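PDB 6L85: phosphate transporter from Thermotoga maritima MSB8, which probably imports phosphate across the cell membrane, coupling its uptake to sodium ions, as in its human relatives of the SLC20 family. Local coordinates for residues A182-I187 with E201-G206; K240-L245 with R322-D327; P265-M270 with F286-L291. One frame throughout, in Å; residues are numbered along the deposited sequence.

Contact 1 of 3, residues A182-I187 with E201-G206; sequences AIFTMI and ESFLLG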
loop_
_atom_site.group_PDB
_atom_site.type_symbol
_atom_site.label_atom_id
_atom_site.label_comp_id
_atom_site.label_asym_id
_atom_site.label_seq_id
_atom_site.Cartn_x
_atom_site.Cartn_y
_atom_site.Cartn_z
ATOM N N ALA B 182 9.272 -3.597 10.612
ATOM C CA ALA B 182 7.825 -3.749 10.486
ATOM C C ALA B 182 7.417 -3.977 9.025
ATOM O O ALA B 182 6.640 -4.894 8.709
ATOM C CB ALA B 182 7.136 -2.505 11.052
ATOM N N ILE B 183 7.949 -3.142 8.125
ATOM C CA ILE B 183 7.674 -3.265 6.693
ATOM C C ILE B 183 8.167 -4.607 6.151
ATOM O O ILE B 183 7.470 -5.273 5.367
ATOM C CB ILE B 183 8.315 -2.068 5.960
ATOM C CG1 ILE B 183 7.361 -0.884 5.999
ATOM C CG2 ILE B 183 8.650 -2.418 4.542
ATOM C CD1 ILE B 183 6.140 -1.123 5.118
ATOM N N PHE B 184 9.379 -5.026 6.548
ATOM C CA PHE B 184 9.880 -6.331 6.124
ATOM C C PHE B 184 8.921 -7.438 6.528
ATOM O O PHE B 184 8.653 -8.358 5.746
ATOM C CB PHE B 184 11.262 -6.630 6.719
ATOM C CG PHE B 184 11.681 -8.075 6.537
ATOM C CD1 PHE B 184 12.348 -8.472 5.396
ATOM C CD2 PHE B 184 11.374 -9.035 7.488
ATOM C CE1 PHE B 184 12.719 -9.789 5.210
ATOM C CE2 PHE B 184 11.728 -10.354 7.298
ATOM C CZ PHE B 184 12.409 -10.731 6.156
ATOM N N THR B 185 8.395 -7.367 7.749
ATOM C CA THR B 185 7.484 -8.409 8.218
ATOM C C THR B 185 6.193 -8.425 7.402
ATOM O O THR B 185 5.759 -9.481 6.917
ATOM C CB THR B 185 7.197 -8.206 9.714
ATOM O OG1 THR B 185 8.437 -8.154 10.429
ATOM C CG2 THR B 185 6.376 -9.354 10.270
ATOM N N MET B 186 5.574 -7.253 7.228
ATOM C CA MET B 186 4.322 -7.176 6.476
ATOM C C MET B 186 4.500 -7.687 5.046
ATOM O O MET B 186 3.715 -8.506 4.567
ATOM C CB MET B 186 3.798 -5.739 6.467
ATOM C CG MET B 186 3.418 -5.192 7.844
ATOM S SD MET B 186 2.653 -3.543 7.746
ATOM C CE MET B 186 4.088 -2.507 7.661
ATOM N N ILE B 187 5.554 -7.234 4.366
ATOM C CA ILE B 187 5.745 -7.567 2.966
ATOM C C ILE B 187 6.101 -9.041 2.806
ATOM O O ILE B 187 5.504 -9.748 1.983
ATOM C CB ILE B 187 6.819 -6.648 2.348
ATOM C CG1 ILE B 187 6.352 -5.188 2.354
ATOM C CG2 ILE B 187 7.209 -7.128 0.940
ATOM C CD1 ILE B 187 5.140 -4.941 1.531
ATOM N N GLU B 201 11.942 -15.364 -2.765
ATOM C CA GLU B 201 11.360 -14.168 -3.369
ATOM C C GLU B 201 10.656 -13.308 -2.325
ATOM O O GLU B 201 10.752 -12.074 -2.361
ATOM C CB GLU B 201 10.387 -14.552 -4.487
ATOM C CG GLU B 201 9.984 -13.356 -5.341
ATOM C CD GLU B 201 8.736 -13.597 -6.172
ATOM O OE1 GLU B 201 8.379 -14.780 -6.390
ATOM O OE2 GLU B 201 8.120 -12.601 -6.620
ATOM N N SER B 202 9.938 -13.947 -1.393
ATOM C CA SER B 202 9.314 -13.217 -0.295
ATOM C C SER B 202 10.347 -12.437 0.505
ATOM O O SER B 202 10.153 -11.250 0.800
ATOM C CB SER B 202 8.562 -14.185 0.607
ATOM O OG SER B 202 7.557 -14.834 -0.144
ATOM N N PHE B 203 11.458 -13.088 0.858
ATOM C CA PHE B 203 12.495 -12.412 1.630
ATOM C C PHE B 203 13.143 -11.307 0.819
ATOM O O PHE B 203 13.457 -10.242 1.353
ATOM C CB PHE B 203 13.564 -13.410 2.088
ATOM C CG PHE B 203 13.179 -14.197 3.305
ATOM C CD1 PHE B 203 12.371 -13.631 4.288
ATOM C CD2 PHE B 203 13.638 -15.495 3.480
ATOM C CE1 PHE B 203 12.020 -14.352 5.429
ATOM C CE2 PHE B 203 13.294 -16.225 4.619
ATOM C CZ PHE B 203 12.478 -15.653 5.592
ATOM N N LEU B 204 13.380 -11.554 -0.469
ATOM C CA LEU B 204 14.026 -10.543 -1.296
ATOM C C LEU B 204 13.164 -9.286 -1.393
ATOM O O LEU B 204 13.665 -8.159 -1.271
ATOM C CB LEU B 204 14.312 -11.136 -2.674
ATOM C CG LEU B 204 14.924 -10.197 -3.697
ATOM C CD1 LEU B 204 16.361 -9.903 -3.315
ATOM C CD2 LEU B 204 14.810 -10.792 -5.100
ATOM N N LEU B 205 11.851 -9.462 -1.563
ATOM C CA LEU B 205 10.956 -8.307 -1.602
ATOM C C LEU B 205 10.870 -7.626 -0.237
ATOM O O LEU B 205 10.847 -6.385 -0.152
ATOM C CB LEU B 205 9.571 -8.745 -2.100
ATOM C CG LEU B 205 9.532 -8.886 -3.629
ATOM C CD1 LEU B 205 8.371 -9.745 -4.105
ATOM C CD2 LEU B 205 9.450 -7.500 -4.242
ATOM N N GLY B 206 10.800 -8.415 0.845
ATOM C CA GLY B 206 10.819 -7.819 2.174
ATOM C C GLY B 206 12.050 -6.964 2.393
ATOM O O GLY B 206 11.956 -5.836 2.890
#
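At Gly206 the backbones of helices 182-187 and 201-206 come close, the CA atoms of Phe184 and Gly206 lying 4.3 Å apart. The helices run antiparallel, with an angle of 148° between their directions. This is the tight part of the contact. The Phe184 side chain is swung with CG anti to its backbone N (chi1 168°), which brings the rim of the ring in against the bare backbone, CD1 lying 3.4 Å from Gly206 C. A beta carbon built on Gly206 would stand 2.7 Å from Phe184 CD1, a clash, so this approach depends on the missing side chain. One turn further along, Ile187 sends CG2, the branch anti to its own N, against the same backbone, 3.8 Å from Gly206 N. That methyl also touches Leu205 CB at 4.2 Å. The end of the side chain leads away from the partner helix; Ile187 also touches Phe209 and a bound detergent.

The other flank is thinner and lies at the surface: a single rim-to-rim approach. Phe203 points off its helix away from the partner, and only its ring end bends back, with CD1 3.4 Å from Phe184 CZ. The ring planes are nearly parallel, 11° apart, but neither ring lies over the other's face. No hydrogen bond crosses the contact. Helices 167-194 and 199-224, consecutive and antiparallel with a short connection, form a helical hairpin, here packed closely at a glycine.

Contact 2 of 3, residues K240-L245 with R322-D327; sequences KRAQIL and RGFTVD. With NA (sodium ion), chain S.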
loop_
_atom_site.group_PDB
_atom_site.type_symbol
_atom_site.label_atom_id
_atom_site.label_comp_id
_atom_site.label_asym_id
_atom_site.label_seq_id
_atom_site.Cartn_x
_atom_site.Cartn_y
_atom_site.Cartn_z
ATOM N N LYS B 240 7.496 10.479 19.152
ATOM C CA LYS B 240 6.108 10.920 19.114
ATOM C C LYS B 240 5.565 10.886 17.698
ATOM O O LYS B 240 4.399 10.534 17.474
ATOM C CB LYS B 240 5.996 12.332 19.672
ATOM C CG LYS B 240 4.631 12.935 19.513
ATOM C CD LYS B 240 4.638 14.382 19.935
ATOM C CE LYS B 240 3.293 14.789 20.482
ATOM N NZ LYS B 240 3.291 16.250 20.774
ATOM N N ARG B 241 6.389 11.278 16.734
ATOM C CA ARG B 241 5.916 11.197 15.360
ATOM C C ARG B 241 5.942 9.759 14.835
ATOM O O ARG B 241 5.012 9.342 14.138
ATOM C CB ARG B 241 6.723 12.141 14.476
ATOM C CG ARG B 241 6.505 13.631 14.840
ATOM C CD ARG B 241 5.164 14.158 14.303
ATOM N NE ARG B 241 4.921 13.726 12.924
ATOM C CZ ARG B 241 3.796 13.961 12.245
ATOM N NH1 ARG B 241 2.795 14.624 12.819
ATOM N NH2 ARG B 241 3.665 13.528 10.992
ATOM N N ALA B 242 6.970 8.977 15.184
ATOM C CA ALA B 242 7.106 7.617 14.662
ATOM C C ALA B 242 6.058 6.655 15.223
ATOM O O ALA B 242 5.730 5.637 14.580
ATOM C CB ALA B 242 8.512 7.100 14.967
ATOM N N GLN B 243 5.524 6.946 16.409
ATOM C CA GLN B 243 4.507 6.072 16.971
ATOM C C GLN B 243 3.168 6.228 16.258
ATOM O O GLN B 243 2.287 5.386 16.421
ATOM C CB GLN B 243 4.396 6.284 18.493
ATOM C CG GLN B 243 3.596 7.472 18.957
ATOM C CD GLN B 243 2.796 7.139 20.206
ATOM O OE1 GLN B 243 1.831 6.374 20.143
ATOM N NE2 GLN B 243 3.195 7.694 21.348
ATOM N N ILE B 244 3.031 7.215 15.378
ATOM C CA ILE B 244 1.900 7.213 14.458
ATOM C C ILE B 244 2.041 6.064 13.461
ATOM O O ILE B 244 1.078 5.332 13.176
ATOM C CB ILE B 244 1.797 8.577 13.748
ATOM C CG1 ILE B 244 1.654 9.681 14.789
ATOM C CG2 ILE B 244 0.605 8.606 12.748
ATOM C CD1 ILE B 244 1.727 11.092 14.210
ATOM N N LEU B 245 3.245 5.897 12.909
ATOM C CA LEU B 245 3.491 4.798 11.986
ATOM C C LEU B 245 3.240 3.471 12.682
ATOM O O LEU B 245 2.608 2.557 12.129
ATOM C CB LEU B 245 4.934 4.864 11.473
ATOM C CG LEU B 245 5.310 6.074 10.603
ATOM C CD1 LEU B 245 6.739 5.933 10.083
ATOM C CD2 LEU B 245 4.336 6.227 9.446
ATOM N N ARG B 322 7.785 4.420 24.799
ATOM C CA ARG B 322 7.082 3.236 25.271
ATOM C C ARG B 322 5.865 2.921 24.407
ATOM O O ARG B 322 5.576 1.748 24.170
ATOM C CB ARG B 322 6.664 3.407 26.727
ATOM C CG ARG B 322 7.812 3.184 27.697
ATOM C CD ARG B 322 7.347 3.168 29.152
ATOM N NE ARG B 322 8.444 2.770 30.023
ATOM C CZ ARG B 322 9.427 3.581 30.399
ATOM N NH1 ARG B 322 9.444 4.845 29.989
ATOM N NH2 ARG B 322 10.389 3.126 31.187
ATOM N N GLY B 323 5.114 3.945 23.976
ATOM C CA GLY B 323 3.988 3.702 23.085
ATOM C C GLY B 323 4.432 3.116 21.756
ATOM O O GLY B 323 3.818 2.183 21.243
ATOM N N PHE B 324 5.514 3.664 21.190
ATOM C CA PHE B 324 6.184 3.076 20.034
ATOM C C PHE B 324 6.474 1.590 20.247
ATOM O O PHE B 324 6.162 0.753 19.383
ATOM C CB PHE B 324 7.483 3.851 19.782
ATOM C CG PHE B 324 8.267 3.392 18.572
ATOM C CD1 PHE B 324 8.028 3.953 17.323
ATOM C CD2 PHE B 324 9.279 2.438 18.696
ATOM C CE1 PHE B 324 8.764 3.558 16.206
ATOM C CE2 PHE B 324 10.018 2.047 17.593
ATOM C CZ PHE B 324 9.755 2.608 16.339
ATOM N N THR B 325 7.094 1.252 21.392
ATOM C CA THR B 325 7.463 -0.138 21.688
ATOM C C THR B 325 6.233 -1.036 21.860
ATOM O O THR B 325 6.212 -2.174 21.382
ATOM C CB THR B 325 8.348 -0.162 22.947
ATOM O OG1 THR B 325 9.587 0.500 22.658
ATOM C CG2 THR B 325 8.660 -1.597 23.413
ATOM N N VAL B 326 5.204 -0.535 22.542
ATOM C CA VAL B 326 3.985 -1.301 22.784
ATOM C C VAL B 326 3.308 -1.642 21.465
ATOM O O VAL B 326 2.881 -2.781 21.232
ATOM C CB VAL B 326 3.037 -0.504 23.703
ATOM C CG1 VAL B 326 1.586 -1.032 23.623
ATOM C CG2 VAL B 326 3.554 -0.514 25.131
ATOM N N ASP B 327 3.192 -0.645 20.588
ATOM C CA ASP B 327 2.580 -0.872 19.286
ATOM C C ASP B 327 3.383 -1.852 18.454
ATOM O O ASP B 327 2.821 -2.790 17.870
ATOM C CB ASP B 327 2.454 0.442 18.527
ATOM C CG ASP B 327 1.435 1.374 19.129
ATOM O OD1 ASP B 327 0.557 0.908 19.889
ATOM O OD2 ASP B 327 1.504 2.585 18.815
HETATM NA NA NA S . 1.154 4.738 18.458
#
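Metal coordination dominates this meeting of two nearly parallel helices, whose directions differ by 16°. Gln243 grips the sodium ion twice, its backbone O and its side-chain OE1 each lying 2.4 Å from NA. This needs a folded side chain: CG sits in the crowded position between the backbone N and the carbonyl carbon (chi1 80°), and a bend at chi2 turns OE1 so that it and the residue's own carbonyl O face the same ion. From the facing helix Asp327 supplies OD2 at 2.2 Å from NA. Its carboxylate crosses the Gln243 amide obliquely, the two planes 68° apart; no hydrogen bond links the two, and each turns an oxygen to the ion. Thr29 and Ser247 complete the site.

Hydrogen bonding acts from the second shell. Gln243 NE2 is held by Asn320 OD1, which fixes the rotation of the amide so that OE1 faces the metal.

Apolar contacts lie to one side of the ion. Phe324 extends with CG anti to its backbone N and brings its ring edge to the backbone of Ala242 and Gln243, while Ala242 CB approaches CE1 of the ring obliquely at 3.8 Å. Phe239 meets the same ring edge-to-face.

An alanine in place of Gln243 would remove OE1 and the hydrogen bond from NE2 to Asn320 OD1, and would probably weaken sodium binding even with the backbone O retained. With one carboxylate among otherwise neutral oxygen ligands, the bound cation probably offsets the buried negative charge of Asp327 and ties the two helices together, consistent with sodium-dependent transport.

Contact 3 of 3, residues P265-M270 with F286-L291; sequences PVAAVM and FLALLL. With LMT (dodecyl-beta-D-maltoside), chain O.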
loop_
_atom_site.group_PDB
_atom_site.type_symbol
_atom_site.label_atom_id
_atom_site.label_comp_id
_atom_site.label_asym_id
_atom_site.label_seq_id
_atom_site.Cartn_x
_atom_site.Cartn_y
_atom_site.Cartn_z
ATOM N N PRO B 265 -17.647 -16.547 9.816
ATOM C CA PRO B 265 -19.055 -16.994 9.825
ATOM C C PRO B 265 -19.779 -16.692 8.531
ATOM O O PRO B 265 -20.509 -17.557 8.010
ATOM C CB PRO B 265 -19.654 -16.243 11.029
ATOM C CG PRO B 265 -18.469 -16.028 11.955
ATOM C CD PRO B 265 -17.331 -15.706 10.993
ATOM N N VAL B 266 -19.561 -15.494 7.969
ATOM C CA VAL B 266 -20.197 -15.144 6.698
ATOM C C VAL B 266 -19.724 -16.083 5.592
ATOM O O VAL B 266 -20.521 -16.544 4.770
ATOM C CB VAL B 266 -19.933 -13.666 6.333
ATOM C CG1 VAL B 266 -20.435 -13.364 4.890
ATOM C CG2 VAL B 266 -20.579 -12.729 7.333
ATOM N N ALA B 267 -18.413 -16.338 5.522
ATOM C CA ALA B 267 -17.895 -17.274 4.524
ATOM C C ALA B 267 -18.529 -18.655 4.668
ATOM O O ALA B 267 -18.810 -19.325 3.668
ATOM C CB ALA B 267 -16.374 -17.406 4.641
ATOM N N ALA B 268 -18.733 -19.116 5.901
ATOM C CA ALA B 268 -19.337 -20.430 6.069
ATOM C C ALA B 268 -20.744 -20.440 5.483
ATOM O O ALA B 268 -21.144 -21.403 4.805
ATOM C CB ALA B 268 -19.337 -20.840 7.546
ATOM N N VAL B 269 -21.495 -19.357 5.704
ATOM C CA VAL B 269 -22.839 -19.278 5.116
ATOM C C VAL B 269 -22.772 -19.248 3.587
ATOM O O VAL B 269 -23.538 -19.944 2.901
ATOM C CB VAL B 269 -23.598 -18.060 5.663
ATOM C CG1 VAL B 269 -24.929 -17.930 4.971
ATOM C CG2 VAL B 269 -23.774 -18.188 7.192
ATOM N N MET B 270 -21.860 -18.440 3.029
ATOM C CA MET B 270 -21.705 -18.382 1.577
ATOM C C MET B 270 -21.296 -19.738 1.001
ATOM O O MET B 270 -21.783 -20.142 -0.057
ATOM C CB MET B 270 -20.677 -17.316 1.193
ATOM C CG MET B 270 -21.109 -15.892 1.594
ATOM S SD MET B 270 -19.832 -14.676 1.228
ATOM C CE MET B 270 -19.784 -14.879 -0.564
ATOM N N PHE B 286 -13.761 -13.484 -1.367
ATOM C CA PHE B 286 -13.277 -12.129 -1.134
ATOM C C PHE B 286 -14.398 -11.200 -0.708
ATOM O O PHE B 286 -14.164 -10.258 0.050
ATOM C CB PHE B 286 -12.568 -11.599 -2.381
ATOM C CG PHE B 286 -11.082 -11.529 -2.213
ATOM C CD1 PHE B 286 -10.536 -10.768 -1.187
ATOM C CD2 PHE B 286 -10.234 -12.259 -3.024
ATOM C CE1 PHE B 286 -9.166 -10.708 -0.988
ATOM C CE2 PHE B 286 -8.863 -12.208 -2.831
ATOM C CZ PHE B 286 -8.332 -11.429 -1.806
ATOM N N LEU B 287 -15.616 -11.454 -1.175
ATOM C CA LEU B 287 -16.759 -10.677 -0.714
ATOM C C LEU B 287 -16.857 -10.674 0.812
ATOM O O LEU B 287 -17.112 -9.625 1.418
ATOM C CB LEU B 287 -18.035 -11.235 -1.351
ATOM C CG LEU B 287 -19.231 -10.308 -1.552
ATOM C CD1 LEU B 287 -18.752 -8.887 -1.824
ATOM C CD2 LEU B 287 -20.100 -10.802 -2.708
ATOM N N ALA B 288 -16.652 -11.841 1.454
ATOM C CA ALA B 288 -16.669 -11.916 2.919
ATOM C C ALA B 288 -15.631 -10.999 3.537
ATOM O O ALA B 288 -15.906 -10.297 4.519
ATOM C CB ALA B 288 -16.427 -13.363 3.400
ATOM N N LEU B 289 -14.410 -11.021 3.006
ATOM C CA LEU B 289 -13.342 -10.211 3.585
ATOM C C LEU B 289 -13.591 -8.727 3.362
ATOM O O LEU B 289 -13.259 -7.900 4.221
ATOM C CB LEU B 289 -12.009 -10.609 2.983
ATOM C CG LEU B 289 -11.560 -12.008 3.331
ATOM C CD1 LEU B 289 -10.355 -12.358 2.453
ATOM C CD2 LEU B 289 -11.202 -12.063 4.822
ATOM N N LEU B 290 -14.184 -8.376 2.206
ATOM C CA LEU B 290 -14.463 -6.978 1.882
ATOM C C LEU B 290 -15.561 -6.426 2.774
ATOM O O LEU B 290 -15.457 -5.299 3.269
ATOM C CB LEU B 290 -14.866 -6.855 0.409
ATOM C CG LEU B 290 -13.803 -6.695 -0.671
ATOM C CD1 LEU B 290 -12.598 -7.478 -0.375
ATOM C CD2 LEU B 290 -14.392 -7.144 -2.005
ATOM N N LEU B 291 -16.613 -7.220 2.998
ATOM C CA LEU B 291 -17.682 -6.830 3.917
ATOM C C LEU B 291 -17.138 -6.648 5.322
ATOM O O LEU B 291 -17.424 -5.641 5.987
ATOM C CB LEU B 291 -18.787 -7.888 3.902
ATOM C CG LEU B 291 -19.867 -7.889 4.992
ATOM C CD1 LEU B 291 -20.841 -6.762 4.793
ATOM C CD2 LEU B 291 -20.616 -9.233 5.026
HETATM C "C1'" LMT O . -4.448 -13.879 -3.951
HETATM C "C2'" LMT O . -5.541 -14.865 -3.598
HETATM C "C3'" LMT O . -5.237 -16.322 -3.918
HETATM C "C4'" LMT O . -4.338 -16.488 -5.120
HETATM C "C5'" LMT O . -3.216 -15.455 -5.065
HETATM C "C6'" LMT O . -2.211 -15.701 -6.170
HETATM O "O1'" LMT O . -5.067 -12.592 -4.089
HETATM O "O2'" LMT O . -5.804 -14.798 -2.210
HETATM O "O3'" LMT O . -6.477 -16.950 -4.155
HETATM O "O5'" LMT O . -3.792 -14.157 -5.164
HETATM O "O6'" LMT O . -1.834 -17.077 -6.177
HETATM C C1 LMT O . -5.178 -11.813 -2.881
HETATM C C2 LMT O . -5.587 -10.383 -3.307
HETATM C C3 LMT O . -4.658 -9.377 -2.585
HETATM C C4 LMT O . -5.392 -8.030 -2.605
HETATM C C5 LMT O . -4.370 -6.935 -2.248
HETATM C C6 LMT O . -4.858 -5.645 -2.926
HETATM C C7 LMT O . -4.243 -4.454 -2.155
HETATM C C8 LMT O . -2.817 -4.193 -2.708
HETATM C C9 LMT O . -2.078 -3.271 -1.703
HETATM C C10 LMT O . -2.277 -1.786 -2.111
HETATM C C11 LMT O . -1.213 -0.943 -1.394
HETATM C C12 LMT O . -1.584 0.542 -1.467
#
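The methyl group of Ala288 is the small bump around which these two antiparallel helices settle. It lies over the backbone of the facing helix, CB 4.2 Å from Ala267 N, in a hollow bordered by Val266 on one side and Met270 on the other. Ala267 adds its own methyl, the two CB atoms meeting at 4.2 Å, and Met270 SD passes Ala288 CB at the same separation. With alanines at the nearest point, the CA atoms of Ala267 and Ala288 come within 5.7 Å.

Larger side chains fill the ends of the interface. Met270 bends at its last torsion (chi3 63°) and lays CE against Leu287 CB, 4.1 Å away, the two chains crossing at about a right angle. At the other end Val266 presents both its methyls to Leu291 CD2, the nearer being CG1 at 4.1 Å, again across nearly a right angle. No hydrogen bond is made between the helices. Phe286 takes no part and turns the other way, its ring edge turned to C1 of a bound maltoside detergent, with CZ 3.4 Å from LMT C1.

Helix 260-275 is kinked at Pro265, whose ring rests on helices 58-66 and 76-99. Leu291 also touches Phe12 of helix 2-32, while Leu287 and Leu290 pack on Leu204 of the second subunit, so the pair stands between helices 2-32, 58-66 and 76-99 of its own chain and the second subunit.

Overall arrangement
The three contacts are separate pieces of one all-helical chain, and none touches another. Contacts 1 and 2 have centres about 21 Å apart and nearest atoms about 7 Å apart, and helices 199-224 and 231-258 follow each other in the chain. Contact 3 is nested in the loop closed by contact 2, yet lies across the chain's centre from it, about 33 Å between centres. Contact 2 alone holds a sodium ion, and the Asp327 side chain is about 14 Å from another. Contacts 1 and 3, with centres about 28 Å apart within a chain, meet across the dimer: Glu201 and Leu205 pack on Phe286 of the second subunit.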